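THB11 (Chlamydomonas reinhardtii, PDB 6TD7) binds heme and, as a truncated hemoglobin domain of a longer algal protein, probably binds oxygen and may take part in nitrite reduction. Local coordinates at residues D22-K25 with K26-L30; L109-P112 with E113-G117. One frame throughout, in Å; residues are numbered along the deposited sequence.

Interaction 1 (D22-K25 with K26-L30); sequences DVVK and KVVEL
Asp22 and Lys26, one turn apart on helix 21-36, are joined by a salt bridge on the exposed side of the helix. Lys26 NZ lies 2.8 Å from Asp22 OD2 and meets it at the syn lone pair, the side facing OD1; Asp22 OD1 itself is 3.3 Å from Lys26 NZ, so the ammonium group sits nearer one oxygen than the other. With CG anti to the backbone N and beside the carbonyl carbon (chi1 -180°), the Asp22 carboxylate is set on the side where the lysine arrives. The Lys26 chain, extended beyond CG, runs back along the helix, its CG and CD passing close to the carbonyl oxygen of Asp22.

Four consecutive i to i+4 backbone bonds tie the same turns together, among them Val27 N to Val23 O (2.8 Å) and Val28 N to Val24 O (3.0 Å).

The apolar contacts are looser. Val23 CG1 meets Val27 CG2 at 4.1 Å, and Val24 CG1 approaches Val28 CG2 at 4.5 Å. Val27 packs on Phe102 and Met106 of helix 92-108, Val24 and Val28 on Val61 of helix 50-64. The whole is an amphipathic alpha-helix of the truncated globin fold, with a charged i, i+4 pair outside, Val24, Val27 and Val28 buried in the helical core, and the partly exposed Val23 at its margin.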
ATOM      1  N   ASP A  22       4.622  16.474   2.255  1.00 17.29           N
ATOM      2  CA  ASP A  22       5.885  16.204   1.578  1.00 17.22           C
ATOM      3  C   ASP A  22       6.466  14.863   2.010  1.00 19.24           C
ATOM      4  O   ASP A  22       7.067  14.149   1.199  1.00 20.73           O
ATOM      5  CB  ASP A  22       6.875  17.335   1.848  1.00 19.46           C
ATOM      6  CG  ASP A  22       8.210  17.115   1.168  1.00 33.10           C
ATOM      7  OD1 ASP A  22       8.224  16.929  -0.067  1.00 30.94           O
ATOM      8  OD2 ASP A  22       9.247  17.132   1.867  1.00 34.03           O
ATOM      9  N   VAL A  23       6.288  14.500   3.281  1.00 18.52           N
ATOM     10  CA  VAL A  23       6.780  13.210   3.751  1.00 13.88           C
ATOM     11  C   VAL A  23       5.950  12.072   3.168  1.00  8.86           C
ATOM     12  O   VAL A  23       6.497  11.042   2.758  1.00 10.44           O
ATOM     13  CB  VAL A  23       6.788  13.170   5.289  1.00 17.17           C
ATOM     14  CG1 VAL A  23       7.156  11.777   5.773  1.00 18.59           C
ATOM     15  CG2 VAL A  23       7.760  14.204   5.835  1.00 23.34           C
ATOM     16  N   VAL A  24       4.625  12.222   3.139  1.00 11.82           N
ATOM     17  CA  VAL A  24       3.780  11.180   2.556  1.00 10.03           C
ATOM     18  C   VAL A  24       4.194  10.910   1.115  1.00  9.00           C
ATOM     19  O   VAL A  24       4.325   9.754   0.693  1.00 11.20           O
ATOM     20  CB  VAL A  24       2.296  11.574   2.646  1.00 11.33           C
ATOM     21  CG1 VAL A  24       1.438  10.592   1.859  1.00 16.51           C
ATOM     22  CG2 VAL A  24       1.854  11.634   4.102  1.00 14.00           C
ATOM     23  N   LYS A  25       4.388  11.971   0.332  1.00 12.50           N
ATOM     24  CA  LYS A  25       4.791  11.801  -1.061  1.00 13.59           C
ATOM     25  C   LYS A  25       6.076  10.988  -1.164  1.00 10.14           C
ATOM     26  O   LYS A  25       6.179  10.062  -1.978  1.00 13.02           O
ATOM     27  CB  LYS A  25       4.969  13.172  -1.714  1.00 21.48           C
ATOM     28  CG  LYS A  25       3.912  13.518  -2.748  1.00 47.59           C
ATOM     29  CD  LYS A  25       3.825  15.023  -2.966  1.00 39.71           C
ATOM     30  CE  LYS A  25       3.074  15.357  -4.247  1.00 60.17           C
ATOM     31  NZ  LYS A  25       2.989  16.826  -4.491  1.00 47.65           N
ATOM     32  N   LYS A  26       7.070  11.323  -0.341  1.00 10.89           N
ATOM     33  CA  LYS A  26       8.355  10.632  -0.405  1.00 12.45           C
ATOM     34  C   LYS A  26       8.259   9.201   0.110  1.00 11.41           C
ATOM     35  O   LYS A  26       8.968   8.320  -0.392  1.00 12.02           O
ATOM     36  CB  LYS A  26       9.396  11.444   0.369  1.00 11.93           C
ATOM     37  CG  LYS A  26       9.737  12.749  -0.343  1.00 12.91           C
ATOM     38  CD  LYS A  26      10.586  13.703   0.466  1.00 16.95           C
ATOM     39  CE  LYS A  26      10.926  14.928  -0.392  1.00 24.39           C
ATOM     40  NZ  LYS A  26      11.357  16.125   0.387  1.00 22.99           N
ATOM     41  N   VAL A  27       7.389   8.941   1.088  1.00 13.92           N
ATOM     42  CA  VAL A  27       7.146   7.568   1.529  1.00  9.01           C
ATOM     43  C   VAL A  27       6.633   6.723   0.366  1.00  6.78           C
ATOM     44  O   VAL A  27       7.147   5.631   0.093  1.00  9.51           O
ATOM     45  CB  VAL A  27       6.156   7.550   2.707  1.00  8.89           C
ATOM     46  CG1 VAL A  27       5.636   6.139   2.952  1.00 11.40           C
ATOM     47  CG2 VAL A  27       6.803   8.103   3.969  1.00 12.64           C
ATOM     48  N   VAL A  28       5.602   7.211  -0.329  1.00 11.93           N
ATOM     49  CA  VAL A  28       5.016   6.444  -1.425  1.00 12.61           C
ATOM     50  C   VAL A  28       6.034   6.232  -2.539  1.00 11.37           C
ATOM     51  O   VAL A  28       6.107   5.153  -3.137  1.00 13.50           O
ATOM     52  CB  VAL A  28       3.752   7.142  -1.959  1.00 14.55           C
ATOM     53  CG1 VAL A  28       3.166   6.357  -3.138  1.00 15.71           C
ATOM     54  CG2 VAL A  28       2.732   7.294  -0.858  1.00 12.04           C
ATOM     55  N   GLU A  29       6.833   7.256  -2.845  0.51  9.82           N
ATOM     56  CA  GLU A  29       7.800   7.112  -3.930  0.51 15.31           C
ATOM     57  C   GLU A  29       8.881   6.102  -3.569  0.51 11.67           C
ATOM     58  O   GLU A  29       9.305   5.306  -4.414  0.51  9.87           O
ATOM     59  CB  GLU A  29       8.410   8.471  -4.275  0.51 13.31           C
ATOM     60  CG  GLU A  29       7.439   9.391  -5.002  0.51 18.10           C
ATOM     61  CD  GLU A  29       7.931  10.823  -5.120  0.51 18.72           C
ATOM     62  OE1 GLU A  29       8.933  11.178  -4.463  0.51 18.53           O
ATOM     63  OE2 GLU A  29       7.303  11.598  -5.871  0.51 16.60           O
ATOM     64  N   LEU A  30       9.334   6.115  -2.314  1.00 14.11           N
ATOM     65  CA  LEU A  30      10.307   5.120  -1.872  1.00 12.06           C
ATOM     66  C   LEU A  30       9.688   3.728  -1.844  1.00 12.83           C
ATOM     67  O   LEU A  30      10.326   2.749  -2.253  1.00 10.17           O
ATOM     68  CB  LEU A  30      10.824   5.527  -0.496  1.00 12.30           C
ATOM     69  CG  LEU A  30      11.909   4.718   0.200  1.00 12.86           C
ATOM     70  CD1 LEU A  30      13.081   4.469  -0.728  1.00 16.95           C
ATOM     71  CD2 LEU A  30      12.335   5.488   1.449  1.00 12.39           C
TER

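Interaction 2 (L109-P112 with E113-G117); sequences LGAP and EVLRG
Arg116 places CG beside its own backbone N (chi1 -53°) and bends at chi3 (-60°), and these two turns carry its guanidinium back over the start of helix 113-123 to Ala111. There Arg116 NH1 donates to Ala111 O at 2.8 Å. The donor lies almost in line with the carbonyl bond, but the oxygen is tilted out of the guanidinium plane and the N-H...O angle is only 136°, a bent bond. Glu113 CA sits over the centre of one guanidinium face, 3.6 Å from the plane of the Arg116 group.

Pro112 occupies the N-cap position, and its carbonyl oxygen accepts the first i to i+4 bond of the helix, from Arg116 N at 3.0 Å. Arg116 thus holds two successive carbonyls, one with its backbone and one with its side chain. Apolar contacts complete the turn: the proline ring crosses Leu115, with Pro112 CD 4.0 Å from Leu115 CB, and Ala111 CB lies 4.1 Å from Arg116 CG. Ala111 and Leu115 both touch Val18, and Leu115 also packs on Leu14 of helix 14-17. Upstream, Gly110 closes helix 92-108 in a Schellman motif.

A leucine in place of Arg116 would probably leave Ala111 O without this donor and Glu113 CA without the planar group it lies over. Proline has no polar side chain to cap the first-turn N-H groups, and the bonds described here use the carbonyls of Ala111 and Pro112; attraction between the arginine's charge and the Ala111 carbonyl dipole probably helps hold the incoming loop against the first turn.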
ATOM      1  N   LEU A 109      12.435   7.527   6.229  1.00 11.55           N
ATOM      2  CA  LEU A 109      12.158   8.956   6.198  0.67 13.56           C
ATOM      3  C   LEU A 109      11.985   9.552   7.589  1.00 20.99           C
ATOM      4  O   LEU A 109      11.706  10.750   7.706  1.00 18.14           O
ATOM      5  CB  LEU A 109      10.920   9.226   5.336  0.67 15.99           C
ATOM      6  CG  LEU A 109      11.254   9.102   3.845  0.67 14.66           C
ATOM      7  CD1 LEU A 109      10.044   8.755   3.002  0.67 16.01           C
ATOM      8  CD2 LEU A 109      11.896  10.396   3.344  0.67 17.03           C
ATOM      9  N   GLY A 110      12.156   8.756   8.640  1.00 14.68           N
ATOM     10  CA  GLY A 110      12.175   9.268   9.991  1.00 11.35           C
ATOM     11  C   GLY A 110      10.894   9.156  10.784  1.00 19.68           C
ATOM     12  O   GLY A 110      10.799   9.764  11.856  1.00 16.11           O
ATOM     13  N   ALA A 111       9.916   8.398  10.312  1.00 14.21           N
ATOM     14  CA  ALA A 111       8.678   8.248  11.069  1.00 14.53           C
ATOM     15  C   ALA A 111       8.913   7.332  12.265  1.00 11.76           C
ATOM     16  O   ALA A 111       9.515   6.263  12.110  1.00 10.50           O
ATOM     17  CB  ALA A 111       7.572   7.681  10.185  1.00 15.71           C
ATOM     18  N   PRO A 112       8.447   7.695  13.457  1.00 12.29           N
ATOM     19  CA  PRO A 112       8.661   6.835  14.627  1.00 16.75           C
ATOM     20  C   PRO A 112       7.791   5.587  14.591  1.00 10.39           C
ATOM     21  O   PRO A 112       6.727   5.547  13.971  1.00 11.48           O
ATOM     22  CB  PRO A 112       8.285   7.741  15.806  1.00 16.27           C
ATOM     23  CG  PRO A 112       7.302   8.698  15.242  1.00 12.84           C
ATOM     24  CD  PRO A 112       7.643   8.889  13.786  1.00 15.52           C
ATOM     25  N   GLU A 113       8.254   4.559  15.308  1.00 12.39           N
ATOM     26  CA  GLU A 113       7.585   3.261  15.265  1.00  7.01           C
ATOM     27  C   GLU A 113       6.120   3.358  15.684  1.00 10.34           C
ATOM     28  O   GLU A 113       5.269   2.648  15.134  1.00 11.71           O
ATOM     29  CB  GLU A 113       8.331   2.259  16.151  1.00 15.87           C
ATOM     30  CG  GLU A 113       7.885   0.804  15.969  1.00 13.41           C
ATOM     31  CD  GLU A 113       6.691   0.420  16.836  1.00 17.18           C
ATOM     32  OE1 GLU A 113       6.389   1.152  17.803  1.00 16.56           O
ATOM     33  OE2 GLU A 113       6.059  -0.621  16.549  1.00 17.34           O
ATOM     34  N   VAL A 114       5.798   4.212  16.659  1.00 10.88           N
ATOM     35  CA  VAL A 114       4.412   4.283  17.129  1.00 12.29           C
ATOM     36  C   VAL A 114       3.500   4.747  16.001  1.00 13.32           C
ATOM     37  O   VAL A 114       2.380   4.247  15.835  1.00 14.66           O
ATOM     38  CB  VAL A 114       4.308   5.191  18.370  1.00 13.50           C
ATOM     39  CG1 VAL A 114       4.603   6.642  18.022  1.00 19.36           C
ATOM     40  CG2 VAL A 114       2.933   5.063  19.017  1.00 19.20           C
ATOM     41  N   LEU A 115       3.982   5.693  15.194  1.00 13.77           N
ATOM     42  CA  LEU A 115       3.269   6.136  13.998  1.00 13.93           C
ATOM     43  C   LEU A 115       3.207   5.036  12.947  1.00 12.22           C
ATOM     44  O   LEU A 115       2.157   4.814  12.331  1.00 12.69           O
ATOM     45  CB  LEU A 115       3.984   7.373  13.451  1.00 15.69           C
ATOM     46  CG  LEU A 115       3.443   8.216  12.299  1.00 25.34           C
ATOM     47  CD1 LEU A 115       3.190   7.402  11.038  1.00 26.19           C
ATOM     48  CD2 LEU A 115       2.201   8.941  12.758  1.00 33.72           C
ATOM     49  N   ARG A 116       4.325   4.352  12.709  1.00 11.88           N
ATOM     50  CA  ARG A 116       4.330   3.290  11.713  1.00  9.46           C
ATOM     51  C   ARG A 116       3.348   2.190  12.083  1.00 11.66           C
ATOM     52  O   ARG A 116       2.624   1.678  11.222  1.00  6.37           O
ATOM     53  CB  ARG A 116       5.734   2.716  11.561  1.00 12.62           C
ATOM     54  CG  ARG A 116       6.791   3.762  11.295  1.00 12.17           C
ATOM     55  CD  ARG A 116       8.053   3.143  10.735  1.00 14.24           C
ATOM     56  NE  ARG A 116       8.659   2.157  11.630  1.00 16.18           N
ATOM     57  CZ  ARG A 116       9.702   2.391  12.427  1.00 14.84           C
ATOM     58  NH1 ARG A 116      10.274   3.585  12.460  1.00 13.97           N
ATOM     59  NH2 ARG A 116      10.183   1.420  13.190  1.00 16.43           N
ATOM     60  N   GLY A 117       3.306   1.810  13.360  1.00  9.11           N
ATOM     61  CA  GLY A 117       2.376   0.776  13.777  1.00 10.19           C
ATOM     62  C   GLY A 117       0.934   1.184  13.558  1.00  9.90           C
ATOM     63  O   GLY A 117       0.105   0.378  13.128  1.00  9.12           O
TER

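How the interactions relate
Both contacts are local and partly buried. Interaction 1 lies within helix 21-36: Val24, Val27 and Val28 are its core side, the Val28 side chain about 8 Å from the bound cyanide, while the Asp22-Lys26 acid-base pair is exposed. Interaction 2, farther from the chain's centre, is a loop-to-helix junction with Ala111 and Leu115 buried and Pro112 exposed; here an arginine cation meets a neutral carbonyl. The two touch through Leu109, whose side chain, in the conformer given, packs on Lys26 and Val27 and brings the loop leaving helix 92-108 against helix 21-36. Val18 is a shared neighbour, touching Val24 in one contact and Ala111 in the other.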